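Local coordinates for Lin0012 protein (Listeria innocua, PDB 3K17) that is probably a phosphomevalonate kinase of the GHMP family, using ATP to phosphorylate phosphomevalonate in the mevalonate route to isopentenyl diphosphate, at residues T86-L89 and K90-G93; Q180-V183 and K184-A188; T226-L229 and V230-H234. One frame throughout, in Å; residues are numbered along the deposited sequence.

Interaction 1: residues T86-L89 and K90-G93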
loop_
_atom_site.group_PDB
_atom_site.type_symbol
_atom_site.label_atom_id
_atom_site.label_comp_id
_atom_site.label_asym_id
_atom_site.label_seq_id
_atom_site.Cartn_x
_atom_site.Cartn_y
_atom_site.Cartn_z
ATOM N N THR A 86 -20.967 24.415 0.511
ATOM C CA THR A 86 -21.224 24.209 -0.903
ATOM C C THR A 86 -22.420 23.283 -1.112
ATOM O O THR A 86 -23.277 23.551 -1.949
ATOM C CB THR A 86 -19.975 23.609 -1.595
ATOM O OG1 THR A 86 -18.940 24.602 -1.648
ATOM C CG2 THR A 86 -20.308 23.127 -2.992
ATOM N N THR A 87 -22.466 22.188 -0.360
ATOM C CA THR A 87 -23.566 21.244 -0.467
ATOM C C THR A 87 -24.870 21.908 -0.012
ATOM O O THR A 87 -25.936 21.644 -0.574
ATOM C CB THR A 87 -23.310 19.983 0.381
ATOM O OG1 THR A 87 -22.238 19.234 -0.205
ATOM C CG2 THR A 87 -24.569 19.101 0.450
ATOM N N PHE A 88 -24.784 22.763 1.004
ATOM C CA PHE A 88 -25.976 23.450 1.490
ATOM C C PHE A 88 -26.488 24.440 0.443
ATOM O O PHE A 88 -27.680 24.482 0.153
ATOM C CB PHE A 88 -25.697 24.208 2.786
ATOM C CG PHE A 88 -26.862 25.040 3.252
ATOM C CD1 PHE A 88 -28.012 24.432 3.752
ATOM C CD2 PHE A 88 -26.836 26.419 3.133
ATOM C CE1 PHE A 88 -29.122 25.188 4.120
ATOM C CE2 PHE A 88 -27.940 27.188 3.498
ATOM C CZ PHE A 88 -29.089 26.566 3.993
ATOM N N LEU A 89 -25.585 25.234 -0.123
ATOM C CA LEU A 89 -25.968 26.216 -1.128
ATOM C C LEU A 89 -26.602 25.564 -2.356
ATOM O O LEU A 89 -27.546 26.100 -2.933
ATOM C CB LEU A 89 -24.759 27.064 -1.534
ATOM C CG LEU A 89 -24.235 28.023 -0.455
ATOM C CD1 LEU A 89 -22.939 28.668 -0.915
ATOM C CD2 LEU A 89 -25.285 29.088 -0.158
ATOM N N LYS A 90 -26.094 24.410 -2.762
ATOM C CA LYS A 90 -26.675 23.745 -3.915
ATOM C C LYS A 90 -28.077 23.235 -3.593
ATOM O O LYS A 90 -28.937 23.194 -4.471
ATOM C CB LYS A 90 -25.801 22.585 -4.370
ATOM C CG LYS A 90 -24.530 22.999 -5.085
ATOM C CD LYS A 90 -23.795 21.758 -5.551
ATOM C CE LYS A 90 -22.634 22.095 -6.449
ATOM N NZ LYS A 90 -22.091 20.856 -7.074
ATOM N N SER A 91 -28.312 22.845 -2.342
ATOM C CA SER A 91 -29.629 22.355 -1.961
ATOM C C SER A 91 -30.637 23.499 -2.020
ATOM O O SER A 91 -31.825 23.267 -2.211
ATOM C CB SER A 91 -29.612 21.747 -0.549
ATOM O OG SER A 91 -29.438 22.739 0.448
ATOM N N GLU A 92 -30.160 24.730 -1.848
ATOM C CA GLU A 92 -31.028 25.905 -1.913
ATOM C C GLU A 92 -31.097 26.447 -3.339
ATOM O O GLU A 92 -31.719 27.475 -3.586
ATOM C CB GLU A 92 -30.521 27.007 -0.980
ATOM C CG GLU A 92 -30.768 26.751 0.495
ATOM C CD GLU A 92 -32.250 26.657 0.833
ATOM O OE1 GLU A 92 -33.027 27.505 0.342
ATOM O OE2 GLU A 92 -32.634 25.744 1.595
ATOM N N GLY A 93 -30.449 25.757 -4.274
ATOM C CA GLY A 93 -30.459 26.195 -5.658
ATOM C C GLY A 93 -29.591 27.416 -5.908
ATOM O O GLY A 93 -29.820 28.170 -6.857
#
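F88 and E92 meet one turn apart at the C-terminal end of helix 76-91, where the glutamate lays its CG over one face of the phenyl ring. This CH-pi contact puts CG of E92 4.3 Å from the centroid of the F88 ring. The approach is 27° off the ring normal. The carboxylate plane of E92 is turned 34° from the ring. CG of F88 stands anti to the backbone N (chi1 174°), which sets the ring beside its own carbonyl, where its CZ meets E92 CG. These residues lie in the GHMP kinase N-terminal family region, and the ring packs on L192 and M196 of helix 192-197 and M132 of helix 119-135.

S91 places its hydroxyl between its backbone N and carbonyl carbon, and from there OG donates to F88 O. The modelled 2.5 Å between S91 OG and F88 O is very short, so its exact length is doubtful. F88 O also accepts from E92 N at 3.2 Å, and more weakly from S91 N. K90 runs out extended along T86, its CG 3.4 Å from T86 O, and its NZ bonds to G65 O. Beyond E92 the chain leaves the helix in a Schellman motif: G93 has positive phi, and G93 N bonds to K90 O at 3.0 Å.

The chemistry is that of a helix ending: F88 O takes E92 N, a weaker S91 N and, if the short distance is real, the S91 hydroxyl, while E92 turns a methylene rather than its charge to the aromatic ring.

Interaction 2: residues Q180-V183 and K184-A188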
loop_
_atom_site.group_PDB
_atom_site.type_symbol
_atom_site.label_atom_id
_atom_site.label_comp_id
_atom_site.label_asym_id
_atom_site.label_seq_id
_atom_site.Cartn_x
_atom_site.Cartn_y
_atom_site.Cartn_z
ATOM N N GLN A 180 -25.936 14.519 20.730
ATOM C CA GLN A 180 -24.831 13.989 19.934
ATOM C C GLN A 180 -25.143 12.712 19.160
ATOM O O GLN A 180 -24.903 12.629 17.955
ATOM C CB GLN A 180 -23.631 13.740 20.847
ATOM C CG GLN A 180 -23.088 14.996 21.522
ATOM C CD GLN A 180 -21.846 15.538 20.834
ATOM O OE1 GLN A 180 -21.816 15.683 19.621
ATOM N NE2 GLN A 180 -20.819 15.844 21.615
ATOM N N GLU A 181 -25.664 11.718 19.868
ATOM C CA GLU A 181 -25.998 10.435 19.270
ATOM C C GLU A 181 -27.089 10.611 18.212
ATOM O O GLU A 181 -27.069 9.963 17.162
ATOM C CB GLU A 181 -26.469 9.475 20.360
ATOM C CG GLU A 181 -26.160 8.024 20.082
ATOM C CD GLU A 181 -26.689 7.103 21.165
ATOM O OE1 GLU A 181 -27.920 7.094 21.391
ATOM O OE2 GLU A 181 -25.872 6.389 21.789
ATOM N N TRP A 182 -28.034 11.499 18.498
ATOM C CA TRP A 182 -29.132 11.780 17.583
ATOM C C TRP A 182 -28.565 12.277 16.252
ATOM O O TRP A 182 -29.001 11.861 15.186
ATOM C CB TRP A 182 -30.039 12.847 18.194
ATOM C CG TRP A 182 -31.254 13.181 17.392
ATOM C CD1 TRP A 182 -32.479 12.572 17.460
ATOM C CD2 TRP A 182 -31.379 14.228 16.426
ATOM N NE1 TRP A 182 -33.360 13.184 16.596
ATOM C CE2 TRP A 182 -32.710 14.203 15.951
ATOM C CE3 TRP A 182 -30.496 15.190 15.915
ATOM C CZ2 TRP A 182 -33.178 15.106 14.992
ATOM C CZ3 TRP A 182 -30.961 16.084 14.965
ATOM C CH2 TRP A 182 -32.292 16.037 14.512
ATOM N N VAL A 183 -27.576 13.166 16.327
ATOM C CA VAL A 183 -26.952 13.724 15.134
ATOM C C VAL A 183 -26.114 12.717 14.360
ATOM O O VAL A 183 -26.305 12.529 13.155
ATOM C CB VAL A 183 -26.045 14.926 15.488
ATOM C CG1 VAL A 183 -25.218 15.332 14.270
ATOM C CG2 VAL A 183 -26.898 16.106 15.953
ATOM N N LYS A 184 -25.182 12.073 15.054
ATOM C CA LYS A 184 -24.294 11.110 14.421
ATOM C C LYS A 184 -25.018 9.983 13.699
ATOM O O LYS A 184 -24.637 9.620 12.591
ATOM C CB LYS A 184 -23.325 10.538 15.458
ATOM C CG LYS A 184 -22.361 11.583 16.019
ATOM C CD LYS A 184 -21.564 11.045 17.199
ATOM C CE LYS A 184 -20.817 12.158 17.914
ATOM N NZ LYS A 184 -19.965 11.639 19.022
ATOM N N HIS A 185 -26.058 9.431 14.317
ATOM C CA HIS A 185 -26.808 8.341 13.698
ATOM C C HIS A 185 -27.441 8.788 12.395
ATOM O O HIS A 185 -27.386 8.077 11.394
ATOM C CB HIS A 185 -27.908 7.839 14.637
ATOM C CG HIS A 185 -27.394 7.155 15.864
ATOM N ND1 HIS A 185 -28.223 6.737 16.884
ATOM C CD2 HIS A 185 -26.139 6.811 16.235
ATOM C CE1 HIS A 185 -27.500 6.164 17.830
ATOM N NE2 HIS A 185 -26.232 6.196 17.462
ATOM N N ARG A 186 -28.035 9.975 12.414
ATOM C CA ARG A 186 -28.705 10.520 11.243
ATOM C C ARG A 186 -27.774 10.976 10.122
ATOM O O ARG A 186 -28.208 11.164 8.986
ATOM C CB ARG A 186 -29.639 11.649 11.685
ATOM C CG ARG A 186 -30.855 11.099 12.428
ATOM C CD ARG A 186 -31.521 12.107 13.347
ATOM N NE ARG A 186 -32.203 11.410 14.435
ATOM C CZ ARG A 186 -33.227 10.588 14.257
ATOM N NH1 ARG A 186 -33.691 10.371 13.036
ATOM N NH2 ARG A 186 -33.772 9.962 15.290
ATOM N N LEU A 187 -26.499 11.151 10.438
ATOM C CA LEU A 187 -25.535 11.541 9.421
ATOM C C LEU A 187 -25.515 10.509 8.297
ATOM O O LEU A 187 -25.249 10.845 7.148
ATOM C CB LEU A 187 -24.129 11.636 10.011
ATOM C CG LEU A 187 -23.774 12.906 10.778
ATOM C CD1 LEU A 187 -22.314 12.832 11.217
ATOM C CD2 LEU A 187 -23.991 14.113 9.894
ATOM N N ALA A 188 -25.795 9.252 8.623
ATOM C CA ALA A 188 -25.773 8.205 7.608
ATOM C C ALA A 188 -27.026 8.125 6.742
ATOM O O ALA A 188 -26.966 7.597 5.631
ATOM C CB ALA A 188 -25.528 6.851 8.259
#
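The indole of W182 carries R186 on one face: NE of R186 sits 3.0 Å above the ring plane, displaced from the ring centre, while V183 CG2 lies in plane at an edge. The CD of R186 is 3.7 Å from the centroid of the W182 six-membered ring, a CH-pi contact over the face, and its CZ is 4.0 Å from the centroid of the five-membered ring, an off-centre cation-pi contact. The guanidinium does not lie flat, its plane being 42° from the indole. W182 NE1 and R186 NE, though 3.0 Å apart, are both donors, so no hydrogen bond joins them.

The imidazole of H185 has a carbonyl on one face, E181 O, which stands 3.1 Å above the plane and also takes the backbone N-H of H185. Further along the ring, E181 CG presses on the NE2 and CE1 end, 3.2 Å from H185 NE2, with the carboxylate only 16° from the imidazole plane.

R186 can cover the indole because its chain is extended from CG to NE, while W182 holds its own CG anti to the backbone N (chi1 -177°). W194 and W200 also meet the indole of W182. V183 and L187 turn to L150 of helix 141-156. Q180 is held by its NE2, bonded to G159 O and V24 O, while its buried OE1 has no polar partner.

The cation of R186 is met by the indole face within helix 180-187 and, through a salt bridge from NH1, by E67 of the second subunit, which probably fixes how the guanidinium is turned.

Interaction 3: residues T226-L229 and V230-H234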
loop_
_atom_site.group_PDB
_atom_site.type_symbol
_atom_site.label_atom_id
_atom_site.label_comp_id
_atom_site.label_asym_id
_atom_site.label_seq_id
_atom_site.Cartn_x
_atom_site.Cartn_y
_atom_site.Cartn_z
ATOM N N THR A 226 -4.702 18.423 23.180
ATOM C CA THR A 226 -6.025 18.035 23.656
ATOM C C THR A 226 -6.319 16.546 23.554
ATOM O O THR A 226 -6.775 15.930 24.519
ATOM C CB THR A 226 -7.123 18.787 22.889
ATOM O OG1 THR A 226 -6.894 20.196 22.996
ATOM C CG2 THR A 226 -8.495 18.457 23.460
ATOM N N GLY A 227 -6.063 15.982 22.378
ATOM C CA GLY A 227 -6.319 14.571 22.151
ATOM C C GLY A 227 -6.000 13.699 23.343
ATOM O O GLY A 227 -6.868 12.993 23.859
ATOM N N LYS A 228 -4.750 13.759 23.790
ATOM C CA LYS A 228 -4.300 12.960 24.919
ATOM C C LYS A 228 -5.215 13.083 26.141
ATOM O O LYS A 228 -5.603 12.077 26.734
ATOM C CB LYS A 228 -2.878 13.361 25.303
ATOM C CG LYS A 228 -2.108 12.266 26.016
ATOM C CD LYS A 228 -0.876 12.818 26.709
ATOM C CE LYS A 228 -1.267 13.671 27.912
ATOM N NZ LYS A 228 -0.082 14.220 28.626
ATOM N N LEU A 229 -5.560 14.314 26.512
ATOM C CA LEU A 229 -6.422 14.548 27.669
ATOM C C LEU A 229 -7.847 14.056 27.472
ATOM O O LEU A 229 -8.407 13.399 28.345
ATOM C CB LEU A 229 -6.445 16.035 28.035
ATOM C CG LEU A 229 -5.218 16.556 28.789
ATOM C CD1 LEU A 229 -3.986 16.477 27.898
ATOM C CD2 LEU A 229 -5.466 17.990 29.232
ATOM N N VAL A 230 -8.436 14.376 26.327
ATOM C CA VAL A 230 -9.796 13.948 26.043
ATOM C C VAL A 230 -9.902 12.425 26.011
ATOM O O VAL A 230 -10.817 11.850 26.599
ATOM C CB VAL A 230 -10.287 14.514 24.694
ATOM C CG1 VAL A 230 -11.675 13.991 24.382
ATOM C CG2 VAL A 230 -10.306 16.028 24.753
ATOM N N SER A 231 -8.965 11.772 25.330
ATOM C CA SER A 231 -8.985 10.317 25.235
ATOM C C SER A 231 -8.836 9.688 26.620
ATOM O O SER A 231 -9.473 8.678 26.921
ATOM C CB SER A 231 -7.867 9.822 24.312
ATOM O OG SER A 231 -6.587 10.077 24.861
ATOM N N GLN A 232 -8.001 10.287 27.462
ATOM C CA GLN A 232 -7.800 9.765 28.806
ATOM C C GLN A 232 -9.100 9.855 29.606
ATOM O O GLN A 232 -9.476 8.905 30.294
ATOM C CB GLN A 232 -6.685 10.537 29.521
ATOM C CG GLN A 232 -5.305 10.343 28.901
ATOM C CD GLN A 232 -4.222 11.166 29.583
ATOM O OE1 GLN A 232 -4.351 12.384 29.734
ATOM N NE2 GLN A 232 -3.145 10.505 29.992
ATOM N N ILE A 233 -9.786 10.993 29.503
ATOM C CA ILE A 233 -11.039 11.189 30.224
ATOM C C ILE A 233 -12.136 10.252 29.720
ATOM O O ILE A 233 -12.882 9.680 30.513
ATOM C CB ILE A 233 -11.535 12.656 30.118
ATOM C CG1 ILE A 233 -10.535 13.599 30.791
ATOM C CG2 ILE A 233 -12.897 12.802 30.796
ATOM C CD1 ILE A 233 -10.339 13.328 32.272
ATOM N N HIS A 234 -12.238 10.093 28.405
ATOM C CA HIS A 234 -13.255 9.211 27.849
ATOM C C HIS A 234 -13.042 7.794 28.373
ATOM O O HIS A 234 -14.000 7.088 28.690
ATOM C CB HIS A 234 -13.187 9.199 26.325
ATOM C CG HIS A 234 -14.237 8.343 25.688
ATOM N ND1 HIS A 234 -15.572 8.685 25.685
ATOM C CD2 HIS A 234 -14.154 7.142 25.069
ATOM C CE1 HIS A 234 -16.267 7.731 25.090
ATOM N NE2 HIS A 234 -15.430 6.783 24.707
#
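In helix 226-239, T226 and V230 meet one turn apart, methyl against methyl. CG2 of T226 and CG2 of V230 are 3.3 Å apart, unusually close for two methyl groups, beside the nearly straight backbone bond from V230 N to T226 O at 2.9 Å. The threonine methyl reaches its neighbour by standing anti to the backbone N, with OG1 beside that N and anti to the carbonyl carbon.

S231 tucks its hydroxyl back onto the preceding turn. Its OG is 3.1 Å from G227 O and 2.9 Å from K228 O, and which of the two carbonyls takes the proton is not settled; the position of K228 O is itself less sure. S231 N bonds to G227 O at 2.8 Å.

This helix follows strand 214-219, an inner strand of the four-stranded antiparallel sheet, and faces the second subunit with one flank. On that flank K228 and Q232 run alongside each other in the same direction, with K228 CE 3.8 Å from Q232 OE1. K228 NZ makes a long, weak ion pair with E239 of the second subunit, whose Q238 packs on K228 and S231.

L229 and I233 turn into their own subunit, both against Y21, and I233 also meets L284 and A288 of helix 267-288. CG1 of I233 passes 3.2 Å from L229 O, the carbonyl that accepts I233 N at 3.0 Å.

All three contacts are local, between residues a few positions apart along a helix or at its end, and none touches another. Interactions 1 and 2 have centres about 21 Å apart, with nearest atoms about 11 Å apart, and helix 192-197 bridges them: it packs on F88 in the one and on R186 and L187 in the other. A bound triethylene glycol, probably from the crystallisation liquor, comes within about 4 Å of the T87 side chain, and one lies about 6 Å from that of L187; it gives no ground for placing either contact in the active site. Interaction 3 approaches interaction 2 to about 8 Å at the nearest atoms. Each of the three reaches the second subunit.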